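Local coordinates for protein insulinase family protease (Yersinia pestis, PDB 3GO9) that belongs to the insulinase (M16) family and is predicted to be a protease, although its own activity and substrate are not established, at residues E339-N344 with K455-I460; E169-Y174 with T440-Q445; W37-T42 with R223-Q228; D130-L135 with K231-L236. All coordinates share one frame; numbering follows the deposited sequence.

Contact 1: E339-N344 with K455-I460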
loop_
_atom_site.group_PDB
_atom_site.type_symbol
_atom_site.label_atom_id
_atom_site.label_comp_id
_atom_site.label_asym_id
_atom_site.label_seq_id
_atom_site.Cartn_x
_atom_site.Cartn_y
_atom_site.Cartn_z
ATOM N N GLU A 339 9.207 12.974 28.860
ATOM C CA GLU A 339 9.227 14.134 29.751
ATOM C C GLU A 339 8.416 15.304 29.190
ATOM O O GLU A 339 7.968 16.169 29.933
ATOM C CB GLU A 339 10.676 14.570 29.987
ATOM C CG GLU A 339 11.486 13.581 30.840
ATOM C CD GLU A 339 12.132 12.404 30.088
ATOM O OE1 GLU A 339 11.944 12.227 28.851
ATOM O OE2 GLU A 339 12.834 11.623 30.775
ATOM N N ASN A 340 8.243 15.328 27.869
ATOM C CA ASN A 340 7.511 16.396 27.186
ATOM C C ASN A 340 6.168 15.929 26.618
ATOM O O ASN A 340 5.476 16.699 25.982
ATOM C CB ASN A 340 8.350 16.917 26.026
ATOM C CG ASN A 340 9.738 17.365 26.446
ATOM O OD1 ASN A 340 10.740 16.851 25.950
ATOM N ND2 ASN A 340 9.802 18.317 27.335
ATOM N N LEU A 341 5.788 14.684 26.877
ATOM C CA LEU A 341 4.569 14.093 26.326
ATOM C C LEU A 341 3.284 14.863 26.629
ATOM O O LEU A 341 2.547 15.201 25.704
ATOM C CB LEU A 341 4.427 12.669 26.841
ATOM C CG LEU A 341 3.197 11.882 26.383
ATOM C CD1 LEU A 341 3.020 11.690 24.873
ATOM C CD2 LEU A 341 3.222 10.490 27.072
ATOM N N THR A 342 3.003 15.112 27.902
ATOM C CA THR A 342 1.758 15.785 28.262
ATOM C C THR A 342 1.679 17.194 27.650
ATOM O O THR A 342 0.663 17.555 27.085
ATOM C CB THR A 342 1.537 15.829 29.750
ATOM O OG1 THR A 342 1.588 14.517 30.320
ATOM C CG2 THR A 342 0.202 16.461 30.055
ATOM N N ALA A 343 2.763 17.956 27.691
ATOM C CA ALA A 343 2.780 19.298 27.084
ATOM C C ALA A 343 2.551 19.237 25.577
ATOM O O ALA A 343 1.793 20.022 25.022
ATOM C CB ALA A 343 4.109 20.013 27.395
ATOM N N ASN A 344 3.201 18.286 24.906
ATOM C CA ASN A 344 3.116 18.173 23.473
ATOM C C ASN A 344 1.755 17.664 22.998
ATOM O O ASN A 344 1.189 18.162 22.022
ATOM C CB ASN A 344 4.289 17.339 22.916
ATOM C CG ASN A 344 5.576 18.148 22.807
ATOM O OD1 ASN A 344 5.507 19.368 22.648
ATOM N ND2 ASN A 344 6.748 17.494 22.953
ATOM N N LYS A 455 -4.666 5.845 30.676
ATOM C CA LYS A 455 -5.986 6.252 31.124
ATOM C C LYS A 455 -5.935 7.675 31.644
ATOM O O LYS A 455 -6.798 8.476 31.314
ATOM C CB LYS A 455 -6.527 5.260 32.158
ATOM C CG LYS A 455 -6.687 3.839 31.571
ATOM C CD LYS A 455 -7.235 2.820 32.555
ATOM C CE LYS A 455 -6.848 1.383 32.127
ATOM N NZ LYS A 455 -7.786 0.296 32.597
ATOM N N ALA A 456 -4.911 8.008 32.432
ATOM C CA ALA A 456 -4.728 9.372 32.923
ATOM C C ALA A 456 -4.505 10.331 31.754
ATOM O O ALA A 456 -4.989 11.459 31.748
ATOM C CB ALA A 456 -3.557 9.461 33.887
ATOM N N LEU A 457 -3.723 9.891 30.783
ATOM C CA LEU A 457 -3.416 10.728 29.634
ATOM C C LEU A 457 -4.717 11.019 28.879
ATOM O O LEU A 457 -4.971 12.150 28.461
ATOM C CB LEU A 457 -2.397 10.006 28.749
ATOM C CG LEU A 457 -1.707 10.816 27.670
ATOM C CD1 LEU A 457 -0.839 11.935 28.264
ATOM C CD2 LEU A 457 -0.876 9.882 26.783
ATOM N N GLN A 458 -5.550 9.982 28.749
ATOM C CA GLN A 458 -6.845 10.079 28.103
ATOM C C GLN A 458 -7.766 11.078 28.799
ATOM O O GLN A 458 -8.487 11.789 28.125
ATOM C CB GLN A 458 -7.548 8.716 28.054
ATOM C CG GLN A 458 -8.921 8.700 27.355
ATOM C CD GLN A 458 -8.853 8.718 25.849
ATOM O OE1 GLN A 458 -8.272 7.813 25.237
ATOM N NE2 GLN A 458 -9.438 9.741 25.236
ATOM N N GLU A 459 -7.754 11.091 30.136
ATOM C CA GLU A 459 -8.546 12.054 30.902
ATOM C C GLU A 459 -8.142 13.497 30.615
ATOM O O GLU A 459 -9.008 14.354 30.387
ATOM C CB GLU A 459 -8.440 11.758 32.396
ATOM C CG GLU A 459 -9.066 10.421 32.797
ATOM C CD GLU A 459 -8.979 10.172 34.289
ATOM O OE1 GLU A 459 -8.764 11.139 35.062
ATOM O OE2 GLU A 459 -9.133 9.012 34.695
ATOM N N ILE A 460 -6.821 13.751 30.607
ATOM C CA ILE A 460 -6.252 15.061 30.265
ATOM C C ILE A 460 -6.700 15.489 28.868
ATOM O O ILE A 460 -7.201 16.590 28.656
ATOM C CB ILE A 460 -4.696 15.037 30.372
ATOM C CG1 ILE A 460 -4.255 14.935 31.834
ATOM C CG2 ILE A 460 -4.053 16.266 29.744
ATOM C CD1 ILE A 460 -2.754 14.643 32.025
#
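L341 and L457 make the buried half of this contact between two helices. Their methyl tips meet, L341 CD2 lying 4.2 Å from L457 CD2. The two side chains cross at about a right angle, so they touch at one corner and do not run alongside each other. L457 has CG anti to its backbone N (chi1 -167°), which carries both its methyls out toward helix 341-358. CD2 goes to L341. Beyond this pair, L341 also packs on L443 and L269 of the neighbouring sheet, and L457 also leans on M345. The buried side is therefore part of a larger apolar layer between the sheet and its helices. L457 CD1 marks the boundary, 4.1 Å from T342 OG1, where the two side chains slide past each other in opposite directions. The other side faces solvent. T342 and I460 are both exposed, and they meet by single methyls, T342 CG2 being 4.0 Å from I460 CD1. The backbones stay apart, with 7.4 Å between T342 CA and L457 CA as the closest CA pair. The contact places the start of helix 341-358 next to helix 454-465 near the C-terminal end of the modelled chain. Only methyl groups and one hydroxyl oxygen meet here. The chemistry implies an apolar, nondirectional join, buried at the leucines and more exposed at T342 and I460.

Contact 2: E169-Y174 with T440-Q445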
loop_
_atom_site.group_PDB
_atom_site.type_symbol
_atom_site.label_atom_id
_atom_site.label_comp_id
_atom_site.label_asym_id
_atom_site.label_seq_id
_atom_site.Cartn_x
_atom_site.Cartn_y
_atom_site.Cartn_z
ATOM N N GLU A 169 6.310 -6.100 14.842
ATOM C CA GLU A 169 6.032 -4.800 15.473
ATOM C C GLU A 169 4.953 -4.971 16.552
ATOM O O GLU A 169 3.895 -5.471 16.238
ATOM C CB GLU A 169 5.450 -3.863 14.425
ATOM C CG GLU A 169 6.286 -2.739 13.965
ATOM C CD GLU A 169 5.414 -1.532 13.722
ATOM O OE1 GLU A 169 4.583 -1.576 12.784
ATOM O OE2 GLU A 169 5.535 -0.561 14.503
ATOM N N PRO A 170 5.202 -4.524 17.814
ATOM C CA PRO A 170 4.068 -4.594 18.761
ATOM C C PRO A 170 2.766 -3.889 18.318
ATOM O O PRO A 170 1.655 -4.380 18.612
ATOM C CB PRO A 170 4.626 -3.915 20.012
ATOM C CG PRO A 170 6.113 -4.285 19.969
ATOM C CD PRO A 170 6.485 -4.287 18.513
ATOM N N TRP A 171 2.885 -2.811 17.574
ATOM C CA TRP A 171 1.710 -2.201 16.951
ATOM C C TRP A 171 0.924 -3.193 16.063
ATOM O O TRP A 171 -0.303 -3.268 16.107
ATOM C CB TRP A 171 2.068 -0.980 16.126
ATOM C CG TRP A 171 1.023 -0.579 15.187
ATOM C CD1 TRP A 171 1.074 -0.714 13.845
ATOM C CD2 TRP A 171 -0.298 -0.057 15.484
ATOM N NE1 TRP A 171 -0.092 -0.306 13.281
ATOM C CE2 TRP A 171 -0.948 0.124 14.253
ATOM C CE3 TRP A 171 -0.977 0.264 16.657
ATOM C CZ2 TRP A 171 -2.247 0.615 14.150
ATOM C CZ3 TRP A 171 -2.303 0.787 16.558
ATOM C CH2 TRP A 171 -2.909 0.946 15.299
ATOM N N TRP A 172 1.635 -3.904 15.194
ATOM C CA TRP A 172 0.968 -4.873 14.354
ATOM C C TRP A 172 0.322 -6.004 15.141
ATOM O O TRP A 172 -0.836 -6.343 14.849
ATOM C CB TRP A 172 1.922 -5.367 13.236
ATOM C CG TRP A 172 1.191 -6.201 12.211
ATOM C CD1 TRP A 172 1.428 -7.497 11.912
ATOM C CD2 TRP A 172 0.101 -5.776 11.362
ATOM N NE1 TRP A 172 0.544 -7.927 10.935
ATOM C CE2 TRP A 172 -0.274 -6.891 10.577
ATOM C CE3 TRP A 172 -0.583 -4.579 11.186
ATOM C CZ2 TRP A 172 -1.309 -6.834 9.664
ATOM C CZ3 TRP A 172 -1.606 -4.526 10.241
ATOM C CH2 TRP A 172 -1.966 -5.641 9.517
ATOM N N ARG A 173 1.007 -6.505 16.154
ATOM C CA ARG A 173 0.466 -7.520 17.070
ATOM C C ARG A 173 -0.809 -7.030 17.716
ATOM O O ARG A 173 -1.809 -7.749 17.755
ATOM C CB ARG A 173 1.463 -7.948 18.150
ATOM C CG ARG A 173 2.681 -8.648 17.620
ATOM C CD ARG A 173 2.314 -9.821 16.743
ATOM N NE ARG A 173 3.496 -10.519 16.280
ATOM C CZ ARG A 173 3.491 -11.453 15.343
ATOM N NH1 ARG A 173 2.342 -11.832 14.767
ATOM N NH2 ARG A 173 4.656 -12.023 14.999
ATOM N N TYR A 174 -0.832 -5.775 18.111
ATOM C CA TYR A 174 -2.075 -5.202 18.674
ATOM C C TYR A 174 -3.171 -5.105 17.629
ATOM O O TYR A 174 -4.294 -5.554 17.839
ATOM C CB TYR A 174 -1.766 -3.817 19.270
ATOM C CG TYR A 174 -2.969 -3.167 19.887
ATOM C CD1 TYR A 174 -3.497 -3.621 21.100
ATOM C CD2 TYR A 174 -3.621 -2.155 19.266
ATOM C CE1 TYR A 174 -4.603 -3.027 21.695
ATOM C CE2 TYR A 174 -4.766 -1.563 19.844
ATOM C CZ TYR A 174 -5.250 -2.011 21.047
ATOM O OH TYR A 174 -6.376 -1.448 21.599
ATOM N N THR A 440 -8.426 7.725 18.898
ATOM C CA THR A 440 -7.918 6.640 19.681
ATOM C C THR A 440 -6.472 6.939 19.987
ATOM O O THR A 440 -5.702 7.178 19.052
ATOM C CB THR A 440 -8.048 5.338 18.934
ATOM O OG1 THR A 440 -9.452 5.084 18.711
ATOM C CG2 THR A 440 -7.445 4.185 19.713
ATOM N N LEU A 441 -6.117 6.933 21.263
ATOM C CA LEU A 441 -4.745 7.235 21.680
ATOM C C LEU A 441 -3.897 5.995 21.720
ATOM O O LEU A 441 -4.138 5.082 22.525
ATOM C CB LEU A 441 -4.680 7.921 23.034
ATOM C CG LEU A 441 -5.499 9.173 23.234
ATOM C CD1 LEU A 441 -5.293 9.724 24.682
ATOM C CD2 LEU A 441 -5.144 10.197 22.186
ATOM N N VAL A 442 -2.841 5.987 20.915
ATOM C CA VAL A 442 -1.932 4.852 20.880
ATOM C C VAL A 442 -0.532 5.365 21.216
ATOM O O VAL A 442 0.063 6.070 20.422
ATOM C CB VAL A 442 -1.961 4.174 19.524
ATOM C CG1 VAL A 442 -0.891 3.032 19.541
ATOM C CG2 VAL A 442 -3.373 3.658 19.171
ATOM N N LEU A 443 -0.018 4.973 22.361
ATOM C CA LEU A 443 1.288 5.467 22.844
ATOM C C LEU A 443 2.295 4.362 22.675
ATOM O O LEU A 443 2.161 3.325 23.335
ATOM C CB LEU A 443 1.228 5.820 24.309
ATOM C CG LEU A 443 2.552 6.386 24.862
ATOM C CD1 LEU A 443 2.977 7.682 24.192
ATOM C CD2 LEU A 443 2.437 6.564 26.323
HETATM N N MSE A 444 3.326 4.625 21.883
HETATM C CA MSE A 444 4.439 3.673 21.792
HETATM C C MSE A 444 5.514 4.193 22.746
HETATM O O MSE A 444 5.826 5.374 22.712
HETATM C CB MSE A 444 4.999 3.618 20.399
HETATM C CG MSE A 444 3.995 3.789 19.325
HETATM SE SE MSE A 444 2.893 2.197 19.111
HETATM C CE MSE A 444 4.309 1.398 18.060
ATOM N N GLN A 445 6.021 3.332 23.615
ATOM C CA GLN A 445 7.163 3.678 24.471
ATOM C C GLN A 445 8.405 2.841 24.151
ATOM O O GLN A 445 8.283 1.695 23.694
ATOM C CB GLN A 445 6.794 3.474 25.898
ATOM C CG GLN A 445 5.776 4.498 26.344
ATOM C CD GLN A 445 5.447 4.387 27.781
ATOM O OE1 GLN A 445 4.413 3.810 28.134
ATOM N NE2 GLN A 445 6.295 4.940 28.636
#
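W171 reaches from helix 170-175 to strand 440-446 and touches it at both ends of its side chain. The first atom, W171 CB, lies 3.8 Å from CE of M444, a selenomethionine. That methyl gets there because the M444 chain bends twice, at chi2 (-74°) and chi3 (-81°), and so folds over toward the helix. From CB, the W171 side chain leaves with CG anti to the backbone N (chi1 163°), and the indole extends toward V442. E169 OE1 lies in plane at the indole edge. The six-membered ring does the touching. W171 CE3 is 4.0 Å from V442 CG1. Next along the ring, W171 CZ3 also lies 4.0 Å from V442 CG1 and 4.0 Å from V442 CG2, so it bridges the two methyls. The side chains of W171 and V442 cross at about a right angle, and V442 CG1 approaches the indole obliquely. V442 and M444 are two apart on the strand, and both point their side chains at the helix. L259 of the adjoining strand 257-261 touches W171 and M444 as well, and L252 adds to the packing on the indole. Helix 170-175 falls in the N-terminal insulinase part of the sequence, whereas strand 440-446 belongs to the sheet of the C-terminal half. The chemistry is that of dispersion, which implies that apolar contact, only partly buried, joins the two parts here.

Contact 3: W37-T42 with R223-Q228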
loop_
_atom_site.group_PDB
_atom_site.type_symbol
_atom_site.label_atom_id
_atom_site.label_comp_id
_atom_site.label_asym_id
_atom_site.label_seq_id
_atom_site.Cartn_x
_atom_site.Cartn_y
_atom_site.Cartn_z
ATOM N N TRP A 37 -3.120 -9.603 -17.440
ATOM C CA TRP A 37 -1.937 -8.750 -17.590
ATOM C C TRP A 37 -2.360 -7.298 -17.801
ATOM O O TRP A 37 -3.462 -7.035 -18.314
ATOM C CB TRP A 37 -1.027 -9.220 -18.724
ATOM C CG TRP A 37 -1.651 -9.332 -20.064
ATOM C CD1 TRP A 37 -2.248 -10.450 -20.603
ATOM C CD2 TRP A 37 -1.751 -8.309 -21.072
ATOM N NE1 TRP A 37 -2.712 -10.182 -21.875
ATOM C CE2 TRP A 37 -2.405 -8.887 -22.194
ATOM C CE3 TRP A 37 -1.330 -6.988 -21.144
ATOM C CZ2 TRP A 37 -2.675 -8.166 -23.378
ATOM C CZ3 TRP A 37 -1.593 -6.255 -22.328
ATOM C CH2 TRP A 37 -2.269 -6.848 -23.423
ATOM N N GLN A 38 -1.452 -6.392 -17.405
ATOM C CA GLN A 38 -1.697 -4.978 -17.517
ATOM C C GLN A 38 -0.385 -4.327 -17.913
ATOM O O GLN A 38 0.630 -4.608 -17.326
ATOM C CB GLN A 38 -2.207 -4.392 -16.220
ATOM C CG GLN A 38 -3.454 -5.011 -15.646
ATOM C CD GLN A 38 -4.036 -4.263 -14.460
ATOM O OE1 GLN A 38 -3.715 -3.083 -14.185
ATOM N NE2 GLN A 38 -4.884 -4.956 -13.720
ATOM N N LEU A 39 -0.421 -3.447 -18.912
ATOM C CA LEU A 39 0.770 -2.832 -19.442
ATOM C C LEU A 39 0.565 -1.301 -19.529
ATOM O O LEU A 39 -0.437 -0.799 -20.058
ATOM C CB LEU A 39 1.038 -3.395 -20.842
ATOM C CG LEU A 39 2.026 -2.702 -21.723
ATOM C CD1 LEU A 39 3.395 -2.609 -21.048
ATOM C CD2 LEU A 39 2.060 -3.518 -23.030
ATOM N N LEU A 40 1.537 -0.565 -19.026
ATOM C CA LEU A 40 1.593 0.851 -19.169
ATOM C C LEU A 40 2.835 1.204 -19.985
ATOM O O LEU A 40 3.942 1.154 -19.468
ATOM C CB LEU A 40 1.680 1.549 -17.785
ATOM C CG LEU A 40 1.667 3.087 -17.837
ATOM C CD1 LEU A 40 0.388 3.629 -18.478
ATOM C CD2 LEU A 40 1.927 3.766 -16.464
ATOM N N ALA A 41 2.667 1.542 -21.267
ATOM C CA ALA A 41 3.814 2.023 -22.040
ATOM C C ALA A 41 4.151 3.463 -21.627
ATOM O O ALA A 41 3.243 4.301 -21.492
ATOM C CB ALA A 41 3.472 1.970 -23.559
ATOM N N THR A 42 5.449 3.775 -21.498
ATOM C CA THR A 42 5.883 5.089 -21.016
ATOM C C THR A 42 6.892 5.711 -21.991
ATOM O O THR A 42 8.092 5.792 -21.719
ATOM C CB THR A 42 6.495 4.972 -19.613
ATOM O OG1 THR A 42 7.642 4.111 -19.655
ATOM C CG2 THR A 42 5.433 4.447 -18.622
ATOM N N ARG A 223 3.035 -4.179 -28.671
ATOM C CA ARG A 223 2.568 -5.249 -29.540
ATOM C C ARG A 223 3.400 -6.493 -29.301
ATOM O O ARG A 223 2.821 -7.604 -29.100
ATOM C CB ARG A 223 2.581 -4.812 -31.029
ATOM C CG ARG A 223 1.948 -5.870 -31.953
ATOM C CD ARG A 223 1.888 -5.338 -33.395
ATOM N NE ARG A 223 3.254 -5.033 -33.795
ATOM C CZ ARG A 223 3.645 -3.976 -34.520
ATOM N NH1 ARG A 223 4.931 -3.834 -34.754
ATOM N NH2 ARG A 223 2.802 -3.077 -35.004
ATOM N N SER A 224 4.718 -6.375 -29.294
ATOM C CA SER A 224 5.537 -7.565 -29.073
ATOM C C SER A 224 5.446 -8.092 -27.655
ATOM O O SER A 224 5.441 -9.293 -27.472
ATOM C CB SER A 224 7.008 -7.411 -29.494
ATOM O OG SER A 224 7.717 -6.481 -28.724
ATOM N N ILE A 225 5.324 -7.216 -26.663
ATOM C CA ILE A 225 5.317 -7.729 -25.309
ATOM C C ILE A 225 3.998 -8.457 -25.011
ATOM O O ILE A 225 4.034 -9.474 -24.311
ATOM C CB ILE A 225 5.673 -6.611 -24.277
ATOM C CG1 ILE A 225 6.324 -7.247 -23.048
ATOM C CG2 ILE A 225 4.486 -5.760 -24.042
ATOM C CD1 ILE A 225 6.390 -6.361 -21.799
ATOM N N ALA A 226 2.862 -7.990 -25.556
ATOM C CA ALA A 226 1.583 -8.718 -25.403
ATOM C C ALA A 226 1.795 -10.113 -25.959
ATOM O O ALA A 226 1.385 -11.092 -25.333
ATOM C CB ALA A 226 0.406 -8.027 -26.097
ATOM N N ALA A 227 2.418 -10.227 -27.133
ATOM C CA ALA A 227 2.627 -11.545 -27.704
ATOM C C ALA A 227 3.559 -12.398 -26.872
ATOM O O ALA A 227 3.322 -13.571 -26.712
ATOM C CB ALA A 227 3.107 -11.458 -29.161
ATOM N N GLN A 228 4.589 -11.791 -26.280
ATOM C CA GLN A 228 5.484 -12.519 -25.466
ATOM C C GLN A 228 4.818 -12.995 -24.183
ATOM O O GLN A 228 5.131 -14.077 -23.657
ATOM C CB GLN A 228 6.626 -11.622 -25.074
ATOM C CG GLN A 228 7.595 -11.406 -26.152
ATOM C CD GLN A 228 8.683 -10.506 -25.630
ATOM O OE1 GLN A 228 8.474 -9.331 -25.530
ATOM N NE2 GLN A 228 9.798 -11.094 -25.164
#
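L39 and I225 meet methyl to methyl, and this is the tight spot of the contact. L39 CD2 lies 3.5 Å from I225 CG2, closer than carbons usually pack. I225 CG2 stands between its backbone N and carbonyl carbon, while CG1 takes the anti position relative to the N (chi1 -152°). The second first-shell pair is W37 with A226. The six-membered ring of the indole meets the alanine methyl, with W37 CH2 4.0 Å and W37 CZ2 4.1 Å from A226 CB. The approach is oblique. W37 has its CG likewise between the backbone N and the carbonyl carbon (chi1 56°), which brings the ring toward the helix. W37 and L39 alternate with Q38, so both turn to the same side of the strand. The backbones stay well apart, with 8.4 Å between L39 CA and A226 CA as the closest CA pair. In the second shell, V216 of strand 212-218 touches both L39 and I225, V220 packs on L39, and L31 packs on W37. Residues on the other side of the strand look elsewhere: Q38 OE1 bonds to R395 NH2, and L40 packs on L391. Strand 36-41 thus has helix 222-233 on one face and helix 388-401 on the other. Within the mixed sheet it runs between strand 26-30, antiparallel to it, and strand 212-218, parallel to it.

Contact 4: D130-L135 with K231-L236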
loop_
_atom_site.group_PDB
_atom_site.type_symbol
_atom_site.label_atom_id
_atom_site.label_comp_id
_atom_site.label_asym_id
_atom_site.label_seq_id
_atom_site.Cartn_x
_atom_site.Cartn_y
_atom_site.Cartn_z
ATOM N N ASP A 130 14.471 -12.963 -20.536
ATOM C CA ASP A 130 14.910 -13.726 -19.356
ATOM C C ASP A 130 13.950 -13.505 -18.209
ATOM O O ASP A 130 13.596 -14.457 -17.485
ATOM C CB ASP A 130 16.307 -13.374 -18.911
ATOM C CG ASP A 130 17.373 -13.803 -19.913
ATOM O OD1 ASP A 130 17.060 -14.626 -20.791
ATOM O OD2 ASP A 130 18.521 -13.287 -19.784
ATOM N N ALA A 131 13.541 -12.260 -18.004
ATOM C CA ALA A 131 12.602 -11.965 -16.920
ATOM C C ALA A 131 11.286 -12.735 -17.086
ATOM O O ALA A 131 10.746 -13.316 -16.150
ATOM C CB ALA A 131 12.322 -10.477 -16.807
ATOM N N LEU A 132 10.744 -12.706 -18.289
ATOM C CA LEU A 132 9.519 -13.437 -18.529
ATOM C C LEU A 132 9.699 -14.941 -18.351
ATOM O O LEU A 132 8.756 -15.632 -17.894
ATOM C CB LEU A 132 8.938 -13.092 -19.911
ATOM C CG LEU A 132 8.459 -11.654 -20.120
ATOM C CD1 LEU A 132 7.899 -11.536 -21.548
ATOM C CD2 LEU A 132 7.365 -11.235 -19.126
ATOM N N ALA A 133 10.898 -15.454 -18.676
ATOM C CA ALA A 133 11.195 -16.865 -18.537
ATOM C C ALA A 133 11.274 -17.216 -17.039
ATOM O O ALA A 133 10.727 -18.261 -16.618
ATOM C CB ALA A 133 12.461 -17.152 -19.255
ATOM N N TRP A 134 11.898 -16.348 -16.240
ATOM C CA TRP A 134 12.011 -16.585 -14.814
ATOM C C TRP A 134 10.606 -16.569 -14.201
ATOM O O TRP A 134 10.248 -17.400 -13.381
ATOM C CB TRP A 134 12.908 -15.566 -14.094
ATOM C CG TRP A 134 13.130 -15.910 -12.659
ATOM C CD1 TRP A 134 14.018 -16.836 -12.172
ATOM C CD2 TRP A 134 12.408 -15.409 -11.510
ATOM N NE1 TRP A 134 13.918 -16.904 -10.791
ATOM C CE2 TRP A 134 12.957 -16.021 -10.376
ATOM C CE3 TRP A 134 11.359 -14.492 -11.339
ATOM C CZ2 TRP A 134 12.498 -15.761 -9.105
ATOM C CZ3 TRP A 134 10.931 -14.193 -10.036
ATOM C CH2 TRP A 134 11.502 -14.860 -8.945
ATOM N N LEU A 135 9.793 -15.613 -14.620
ATOM C CA LEU A 135 8.452 -15.464 -14.046
ATOM C C LEU A 135 7.548 -16.640 -14.470
ATOM O O LEU A 135 6.721 -17.107 -13.660
ATOM C CB LEU A 135 7.798 -14.156 -14.448
ATOM C CG LEU A 135 8.431 -12.917 -13.802
ATOM C CD1 LEU A 135 7.984 -11.637 -14.542
ATOM C CD2 LEU A 135 8.114 -12.798 -12.327
ATOM N N LYS A 231 2.686 -16.030 -24.981
ATOM C CA LYS A 231 3.505 -17.223 -25.217
ATOM C C LYS A 231 4.126 -17.760 -23.927
ATOM O O LYS A 231 4.281 -18.964 -23.775
ATOM C CB LYS A 231 4.590 -16.950 -26.265
ATOM C CG LYS A 231 4.046 -16.481 -27.640
ATOM C CD LYS A 231 5.143 -16.386 -28.694
ATOM C CE LYS A 231 4.586 -16.089 -30.085
ATOM N NZ LYS A 231 4.205 -14.698 -30.289
ATOM N N ALA A 232 4.457 -16.879 -22.969
ATOM C CA ALA A 232 5.037 -17.270 -21.689
ATOM C C ALA A 232 4.045 -17.896 -20.748
ATOM O O ALA A 232 4.420 -18.825 -20.040
ATOM C CB ALA A 232 5.744 -16.099 -21.028
ATOM N N PHE A 233 2.812 -17.371 -20.712
ATOM C CA PHE A 233 1.897 -17.708 -19.635
ATOM C C PHE A 233 0.635 -18.460 -20.048
ATOM O O PHE A 233 -0.164 -18.795 -19.186
ATOM C CB PHE A 233 1.504 -16.457 -18.848
ATOM C CG PHE A 233 2.682 -15.773 -18.144
ATOM C CD1 PHE A 233 3.258 -14.658 -18.693
ATOM C CD2 PHE A 233 3.239 -16.321 -16.997
ATOM C CE1 PHE A 233 4.332 -14.059 -18.094
ATOM C CE2 PHE A 233 4.314 -15.691 -16.367
ATOM C CZ PHE A 233 4.838 -14.566 -16.929
ATOM N N SER A 234 0.418 -18.663 -21.343
ATOM C CA SER A 234 -0.860 -19.250 -21.767
ATOM C C SER A 234 -0.982 -20.756 -21.473
ATOM O O SER A 234 -2.110 -21.298 -21.525
ATOM C CB SER A 234 -1.136 -18.962 -23.245
ATOM O OG SER A 234 -0.157 -19.595 -24.072
ATOM N N GLU A 235 0.129 -21.396 -21.177
ATOM C CA GLU A 235 0.149 -22.819 -20.926
ATOM C C GLU A 235 -0.091 -23.162 -19.444
ATOM O O GLU A 235 -0.326 -24.334 -19.103
ATOM C CB GLU A 235 1.442 -23.387 -21.557
ATOM C CG GLU A 235 1.737 -24.848 -21.330
ATOM C CD GLU A 235 0.697 -25.782 -21.868
ATOM O OE1 GLU A 235 0.081 -25.506 -22.928
ATOM O OE2 GLU A 235 0.572 -26.783 -21.154
ATOM N N LEU A 236 -0.147 -22.162 -18.539
ATOM C CA LEU A 236 -0.393 -22.423 -17.125
ATOM C C LEU A 236 -1.743 -23.093 -16.979
ATOM O O LEU A 236 -2.653 -22.816 -17.754
ATOM C CB LEU A 236 -0.391 -21.135 -16.328
ATOM C CG LEU A 236 0.934 -20.362 -16.353
ATOM C CD1 LEU A 236 0.731 -19.067 -15.595
ATOM C CD2 LEU A 236 2.029 -21.218 -15.723
#
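The ring of F233 slides in beside helix 125-140 and meets L135 and L132. Its apolar contacts come first. L135 CB sits at the ring edge, in the ring plane, 3.9 Å from F233 CZ. On the neighbouring corner, L132 CD2 is 4.3 Å from F233 CE1. F233 has CG anti to its carbonyl carbon (chi1 -63°), and this sends the ring across to the helix. A second kind of contact involves the helix backbone. F233 CE2 lies 3.9 Å from L135 C, and F233 CZ lies 4.2 Å from L132 O, both oblique to the ring. A232 adds its methyl to the same carbonyl, with 4.4 Å from A232 CB to L132 O. The polar bonds lie around the contact: L132 O accepts from S136 OG, and N33 ND2 bonds to F233 O and L236 O, the two ends of the type I turn. Aromatic stacking completes the setting, as F233 packs its ring against F35. A232, with only a methyl, lies at the closest approach of the backbones, consistent with the 6.7 Å between L132 CA and A232 CA. The chemistry implies van der Waals fit, a ring and a methyl against leucine side chains and helix backbone, with no directional bond between the two segments.

Overall arrangement
The four contacts form two pairs on opposite sides of the chain's centre. Contacts 3 and 4 have centres 13 Å apart and share helix 222-233. They touch where Q228 CB lies 3.7 Å from L132 CD1. Contacts 1 and 2 have centres 16 Å apart. L341 CD2 reaches L443 CD1 at 4.0 Å, so both faces of strand 440-446 are used. Between the pairs the distances are long: contact 2 is about 43 Å, centre to centre, from contacts 3 and 4. Contact 2 links helix 170-175 to the five-stranded sheet, while contacts 3 and 4 lie at the seven-stranded one. The W171 side chain lies about 8 Å from a zinc ion but is not among its ligands.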